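Local coordinates for protein 2-nitrobenzoate nitroreductase (Pseudomonas fluorescens, PDB 4Z85) that reduces the nitro group of 2-nitrobenzoate, probably with FMN as cofactor, as a member of the flavoredoxin family, at residues P24-L29 / A46-G51; A28-L33 / E85-N90. One frame throughout, in Å; residues are numbered along the deposited sequence.

Contact 1: P24-L29 / A46-G51; sequences PRPIAL and AFNYMG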
loop_
_atom_site.group_PDB
_atom_site.type_symbol
_atom_site.label_atom_id
_atom_site.label_comp_id
_atom_site.label_asym_id
_atom_site.label_seq_id
_atom_site.Cartn_x
_atom_site.Cartn_y
_atom_site.Cartn_z
ATOM N N PRO A 24 -5.368 0.004 -5.968
ATOM C CA PRO A 24 -6.125 -0.137 -4.727
ATOM C C PRO A 24 -5.144 -0.282 -3.553
ATOM O O PRO A 24 -4.016 -0.747 -3.767
ATOM C CB PRO A 24 -6.916 -1.427 -4.965
ATOM C CG PRO A 24 -5.954 -2.262 -5.804
ATOM C CD PRO A 24 -5.225 -1.281 -6.684
ATOM N N ARG A 25 -5.546 0.156 -2.360
ATOM C CA ARG A 25 -4.696 0.126 -1.170
ATOM C C ARG A 25 -5.114 -0.994 -0.221
ATOM O O ARG A 25 -6.307 -1.256 -0.036
ATOM C CB ARG A 25 -4.748 1.471 -0.437
ATOM C CG ARG A 25 -4.342 2.645 -1.323
ATOM C CD ARG A 25 -4.221 3.931 -0.534
ATOM N NE ARG A 25 -5.469 4.424 0.049
ATOM C CZ ARG A 25 -6.399 5.119 -0.604
ATOM N NH1 ARG A 25 -6.306 5.328 -1.905
ATOM N NH2 ARG A 25 -7.462 5.577 0.061
ATOM N N PRO A 26 -4.131 -1.664 0.394
ATOM C CA PRO A 26 -4.475 -2.674 1.399
ATOM C C PRO A 26 -4.956 -2.003 2.679
ATOM O O PRO A 26 -4.567 -0.863 2.958
ATOM C CB PRO A 26 -3.142 -3.387 1.645
ATOM C CG PRO A 26 -2.113 -2.279 1.420
ATOM C CD PRO A 26 -2.674 -1.440 0.290
ATOM N N ILE A 27 -5.778 -2.710 3.440
ATOM C CA ILE A 27 -6.408 -2.145 4.639
ATOM C C ILE A 27 -5.924 -2.864 5.885
ATOM O O ILE A 27 -6.074 -4.078 6.020
ATOM C CB ILE A 27 -7.932 -2.231 4.560
ATOM C CG1 ILE A 27 -8.429 -1.540 3.286
ATOM C CG2 ILE A 27 -8.574 -1.552 5.783
ATOM C CD1 ILE A 27 -9.920 -1.795 3.005
ATOM N N ALA A 28 -5.324 -2.101 6.787
ATOM C CA ALA A 28 -4.924 -2.633 8.087
ATOM C C ALA A 28 -6.003 -2.276 9.102
ATOM O O ALA A 28 -6.143 -1.114 9.468
ATOM C CB ALA A 28 -3.566 -2.062 8.517
ATOM N N LEU A 29 -6.777 -3.264 9.539
ATOM C CA LEU A 29 -7.749 -3.014 10.601
ATOM C C LEU A 29 -7.034 -3.320 11.912
ATOM O O LEU A 29 -6.867 -4.466 12.280
ATOM C CB LEU A 29 -9.002 -3.870 10.399
ATOM C CG LEU A 29 -10.104 -3.787 11.456
ATOM C CD1 LEU A 29 -10.427 -2.342 11.800
ATOM C CD2 LEU A 29 -11.329 -4.525 10.920
ATOM N N ALA A 46 -3.318 3.812 4.548
ATOM C CA ALA A 46 -1.990 4.362 4.264
ATOM C C ALA A 46 -0.991 3.401 4.891
ATOM O O ALA A 46 -0.461 3.649 5.975
ATOM C CB ALA A 46 -1.823 5.786 4.823
ATOM N N PHE A 47 -0.785 2.278 4.212
ATOM C CA PHE A 47 -0.272 1.055 4.843
ATOM C C PHE A 47 0.399 0.215 3.798
ATOM O O PHE A 47 -0.170 0.025 2.720
ATOM C CB PHE A 47 -1.441 0.280 5.477
ATOM C CG PHE A 47 -1.182 -1.197 5.759
ATOM C CD1 PHE A 47 -0.102 -1.612 6.534
ATOM C CD2 PHE A 47 -2.073 -2.158 5.294
ATOM C CE1 PHE A 47 0.083 -2.969 6.825
ATOM C CE2 PHE A 47 -1.907 -3.506 5.581
ATOM C CZ PHE A 47 -0.823 -3.909 6.352
ATOM N N ASN A 48 1.596 -0.293 4.101
ATOM C CA ASN A 48 2.116 -1.401 3.304
ATOM C C ASN A 48 3.276 -2.058 4.026
ATOM O O ASN A 48 3.785 -1.522 4.996
ATOM C CB ASN A 48 2.563 -0.949 1.902
ATOM C CG ASN A 48 2.238 -1.988 0.828
ATOM O OD1 ASN A 48 2.296 -3.182 1.094
ATOM N ND2 ASN A 48 1.869 -1.536 -0.377
ATOM N N TYR A 49 3.687 -3.235 3.555
ATOM C CA TYR A 49 4.889 -3.846 4.121
ATOM C C TYR A 49 6.121 -3.132 3.587
ATOM O O TYR A 49 6.107 -2.536 2.498
ATOM C CB TYR A 49 4.958 -5.349 3.800
ATOM C CG TYR A 49 5.561 -5.705 2.453
ATOM C CD1 TYR A 49 4.807 -5.630 1.285
ATOM C CD2 TYR A 49 6.890 -6.124 2.355
ATOM C CE1 TYR A 49 5.359 -5.953 0.054
ATOM C CE2 TYR A 49 7.447 -6.444 1.130
ATOM C CZ TYR A 49 6.683 -6.366 -0.012
ATOM O OH TYR A 49 7.256 -6.702 -1.229
ATOM N N MET A 50 7.201 -3.199 4.362
ATOM C CA MET A 50 8.428 -2.543 3.971
ATOM C C MET A 50 9.538 -3.544 3.705
ATOM O O MET A 50 10.365 -3.324 2.818
ATOM C CB MET A 50 8.858 -1.546 5.037
ATOM C CG MET A 50 7.964 -0.302 5.093
ATOM S SD MET A 50 8.278 0.879 3.748
ATOM C CE MET A 50 6.901 0.637 2.642
ATOM N N GLY A 51 9.548 -4.643 4.455
ATOM C CA GLY A 51 10.617 -5.612 4.212
ATOM C C GLY A 51 10.406 -6.909 4.957
ATOM O O GLY A 51 9.481 -7.015 5.760
#
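Ala-28 sets its methyl group almost squarely over the centre of the Phe-47 ring, yet no hydrogen bond joins 24-29 to 46-51. CB of Ala-28 is 3.6 Å from the ring centroid of Phe-47 and 13° off the ring normal. This is a CH-pi contact. CG of Phe-47 is anti to its backbone N (chi1 160°), which carries the ring across to the other segment. Pro-26 approaches at a slant. Its CG is 3.9 Å from CD2 of Phe-47, and its CB comes near CD2 and CE2, on the opposite side of the ring plane from Ala-28. The same Pro-26 CG lies 3.3 Å from the carbonyl O of Phe-47. The carbonyl O of Pro-26 sits at the ring edge, near the plane, 3.7 Å from CD2 of Phe-47. That oxygen is buried and has no hydrogen-bond partner in the model. The ring also packs on Phe-57 and Ile-59 of strand 55-62. An alanine in place of Phe-47 would probably open a gap beside Pro-26 and leave the Ala-28 methyl without its aromatic face. The Asn-48 side chain is used in other ways. OD1 of Asn-48 accepts from N of Tyr-49 at 2.8 Å, on a lone pair. ND2 of Asn-48 bonds to Phe-47 O of the second subunit, and the reverse bond is made too. The chemistry is thus divided. Apolar packing joins Pro-26 and the first residue of strand 28-33 to strand 39-52 within the chain, while the Phe-47 carbonyl and the Asn-48 amide serve the dimer interface.

Contact 2: A28-L33 / E85-N90; sequences ALVTSL and EQFVVN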
loop_
_atom_site.group_PDB
_atom_site.type_symbol
_atom_site.label_atom_id
_atom_site.label_comp_id
_atom_site.label_asym_id
_atom_site.label_seq_id
_atom_site.Cartn_x
_atom_site.Cartn_y
_atom_site.Cartn_z
ATOM N N ALA A 28 -5.324 -2.101 6.787
ATOM C CA ALA A 28 -4.924 -2.633 8.087
ATOM C C ALA A 28 -6.003 -2.276 9.102
ATOM O O ALA A 28 -6.143 -1.114 9.468
ATOM C CB ALA A 28 -3.566 -2.062 8.517
ATOM N N LEU A 29 -6.777 -3.264 9.539
ATOM C CA LEU A 29 -7.749 -3.014 10.601
ATOM C C LEU A 29 -7.034 -3.320 11.912
ATOM O O LEU A 29 -6.867 -4.466 12.280
ATOM C CB LEU A 29 -9.002 -3.870 10.399
ATOM C CG LEU A 29 -10.104 -3.787 11.456
ATOM C CD1 LEU A 29 -10.427 -2.342 11.800
ATOM C CD2 LEU A 29 -11.329 -4.525 10.920
ATOM N N VAL A 30 -6.562 -2.268 12.559
ATOM C CA VAL A 30 -5.694 -2.385 13.728
ATOM C C VAL A 30 -6.518 -2.526 14.993
ATOM O O VAL A 30 -7.347 -1.654 15.293
ATOM C CB VAL A 30 -4.766 -1.168 13.833
ATOM C CG1 VAL A 30 -3.885 -1.241 15.085
ATOM C CG2 VAL A 30 -3.889 -1.069 12.574
ATOM N N THR A 31 -6.297 -3.623 15.716
ATOM C CA THR A 31 -6.799 -3.729 17.083
ATOM C C THR A 31 -5.665 -3.434 18.066
ATOM O O THR A 31 -4.507 -3.840 17.858
ATOM C CB THR A 31 -7.426 -5.113 17.389
ATOM O OG1 THR A 31 -6.599 -6.172 16.895
ATOM C CG2 THR A 31 -8.815 -5.221 16.761
ATOM N N SER A 32 -6.008 -2.691 19.116
ATOM C CA SER A 32 -5.035 -2.282 20.124
ATOM C C SER A 32 -5.733 -2.233 21.483
ATOM O O SER A 32 -6.957 -2.258 21.540
ATOM C CB SER A 32 -4.418 -0.927 19.761
ATOM O OG SER A 32 -5.402 0.074 19.560
ATOM N N LEU A 33 -4.962 -2.188 22.568
ATOM C CA LEU A 33 -5.541 -2.115 23.916
ATOM C C LEU A 33 -5.168 -0.825 24.640
ATOM O O LEU A 33 -4.016 -0.399 24.595
ATOM C CB LEU A 33 -5.088 -3.310 24.754
ATOM C CG LEU A 33 -5.540 -4.701 24.329
ATOM C CD1 LEU A 33 -4.863 -5.749 25.200
ATOM C CD2 LEU A 33 -7.051 -4.807 24.432
ATOM N N GLU A 85 3.300 -1.285 23.061
ATOM C CA GLU A 85 4.312 -1.707 22.087
ATOM C C GLU A 85 3.879 -2.984 21.370
ATOM O O GLU A 85 4.710 -3.749 20.865
ATOM C CB GLU A 85 5.670 -1.888 22.773
ATOM C CG GLU A 85 6.088 -0.624 23.508
ATOM C CD GLU A 85 7.435 -0.743 24.188
ATOM O OE1 GLU A 85 8.256 -1.586 23.759
ATOM O OE2 GLU A 85 7.666 0.016 25.154
ATOM N N GLN A 86 2.565 -3.193 21.326
ATOM C CA GLN A 86 1.971 -4.352 20.683
ATOM C C GLN A 86 0.682 -3.957 20.000
ATOM O O GLN A 86 -0.003 -3.042 20.460
ATOM C CB GLN A 86 1.653 -5.462 21.686
ATOM C CG GLN A 86 2.741 -5.855 22.634
ATOM C CD GLN A 86 2.297 -6.994 23.527
ATOM O OE1 GLN A 86 1.099 -7.228 23.701
ATOM N NE2 GLN A 86 3.252 -7.715 24.083
ATOM N N PHE A 87 0.346 -4.668 18.924
ATOM C CA PHE A 87 -0.962 -4.496 18.280
ATOM C C PHE A 87 -1.182 -5.572 17.237
ATOM O O PHE A 87 -0.252 -6.318 16.888
ATOM C CB PHE A 87 -1.112 -3.101 17.650
ATOM C CG PHE A 87 -0.073 -2.768 16.609
ATOM C CD1 PHE A 87 1.192 -2.337 16.984
ATOM C CD2 PHE A 87 -0.378 -2.838 15.253
ATOM C CE1 PHE A 87 2.146 -2.008 16.032
ATOM C CE2 PHE A 87 0.567 -2.505 14.296
ATOM C CZ PHE A 87 1.833 -2.093 14.682
ATOM N N VAL A 88 -2.421 -5.671 16.755
ATOM C CA VAL A 88 -2.724 -6.650 15.717
ATOM C C VAL A 88 -3.176 -5.947 14.458
ATOM O O VAL A 88 -4.015 -5.049 14.515
ATOM C CB VAL A 88 -3.820 -7.643 16.139
ATOM C CG1 VAL A 88 -4.292 -8.493 14.938
ATOM C CG2 VAL A 88 -3.317 -8.545 17.268
ATOM N N VAL A 89 -2.602 -6.358 13.333
ATOM C CA VAL A 89 -3.150 -5.958 12.039
ATOM C C VAL A 89 -4.091 -7.053 11.534
ATOM O O VAL A 89 -3.673 -8.151 11.215
ATOM C CB VAL A 89 -2.037 -5.692 11.001
ATOM C CG1 VAL A 89 -2.652 -5.414 9.624
ATOM C CG2 VAL A 89 -1.171 -4.519 11.443
ATOM N N ASN A 90 -5.375 -6.743 11.470
ATOM C CA ASN A 90 -6.363 -7.667 10.941
ATOM C C ASN A 90 -6.599 -7.331 9.494
ATOM O O ASN A 90 -6.879 -6.175 9.179
ATOM C CB ASN A 90 -7.692 -7.575 11.694
ATOM C CG ASN A 90 -7.545 -7.840 13.173
ATOM O OD1 ASN A 90 -7.575 -8.994 13.604
ATOM N ND2 ASN A 90 -7.379 -6.779 13.955
HETATM O O HOH W 1 -1.940 -1.890 22.000
#
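The barrel of the flavin reductase-like domain closes here, where strand 28-33 pairs antiparallel with strand 86-90. Leu-29/Asn-90 and Thr-31/Val-88 are hydrogen-bonded pairs, with the non-hydrogen-bonded pair Val-30/Val-89 between them. N of Thr-31 donates to O of Val-88, and N of Val-88 returns a nearly straight bond to O of Thr-31 (177°). N of Leu-29 donates to O of Asn-90.

The Asn-90 side chain strengthens this pairing. Its CG is anti to the carbonyl carbon (chi1 -58°), and the amide turns back over strand 28-33. O of Leu-29 already takes the backbone bond from N of Asn-90 at 2.8 Å; the turned amide adds a second, from ND2 of Asn-90 at 2.9 Å. The two donors come from opposite faces of the carbonyl plane. ND2 of Asn-90 also donates to OG1 of Thr-31 at 3.1 Å. Both acceptors lie close to the amide plane, and OD1 of Asn-90 bonds to N of Ile-132, which together should fix the rotation of the amide. OG1 of Thr-31 also bonds to O of Pro-130. OG1 of Thr-31 sits between its own backbone N and carbonyl carbon, which brings it 3.2 Å from CB of Val-88, and the two side chains run side by side.

On the face with Val-30 and Val-89 the contacts across the pair are apolar. CG1 of Val-89 meets CB of Ala-28 at 3.6 Å. CG1 of Val-30 slants against CD2 of Phe-87 at 3.9 Å. Past the last direct bond, one water accepts from N of Leu-33 at 3.1 Å and donates to O of Gln-86 at 2.7 Å.

Contacts 1 and 2 start from the same part of the chain and share Ala-28 and Leu-29. Their partners follow later, first 46-51 and then 85-90. The centres are 13 Å apart. Strand 28-33 has strand 39-52 as one neighbour in the barrel and strand 86-90 as the other. Contact 1 lies at the start of 28-33, where the chain enters the barrel near the second subunit. Contact 2 runs along the strand and completes the barrel, with no other chain touching its segments. The two meet where CZ of Phe-47 packs on CG1 of Val-89 at 4.0 Å. One apolar cluster thus connects the dimer-side end of the hairpin with the barrel closure.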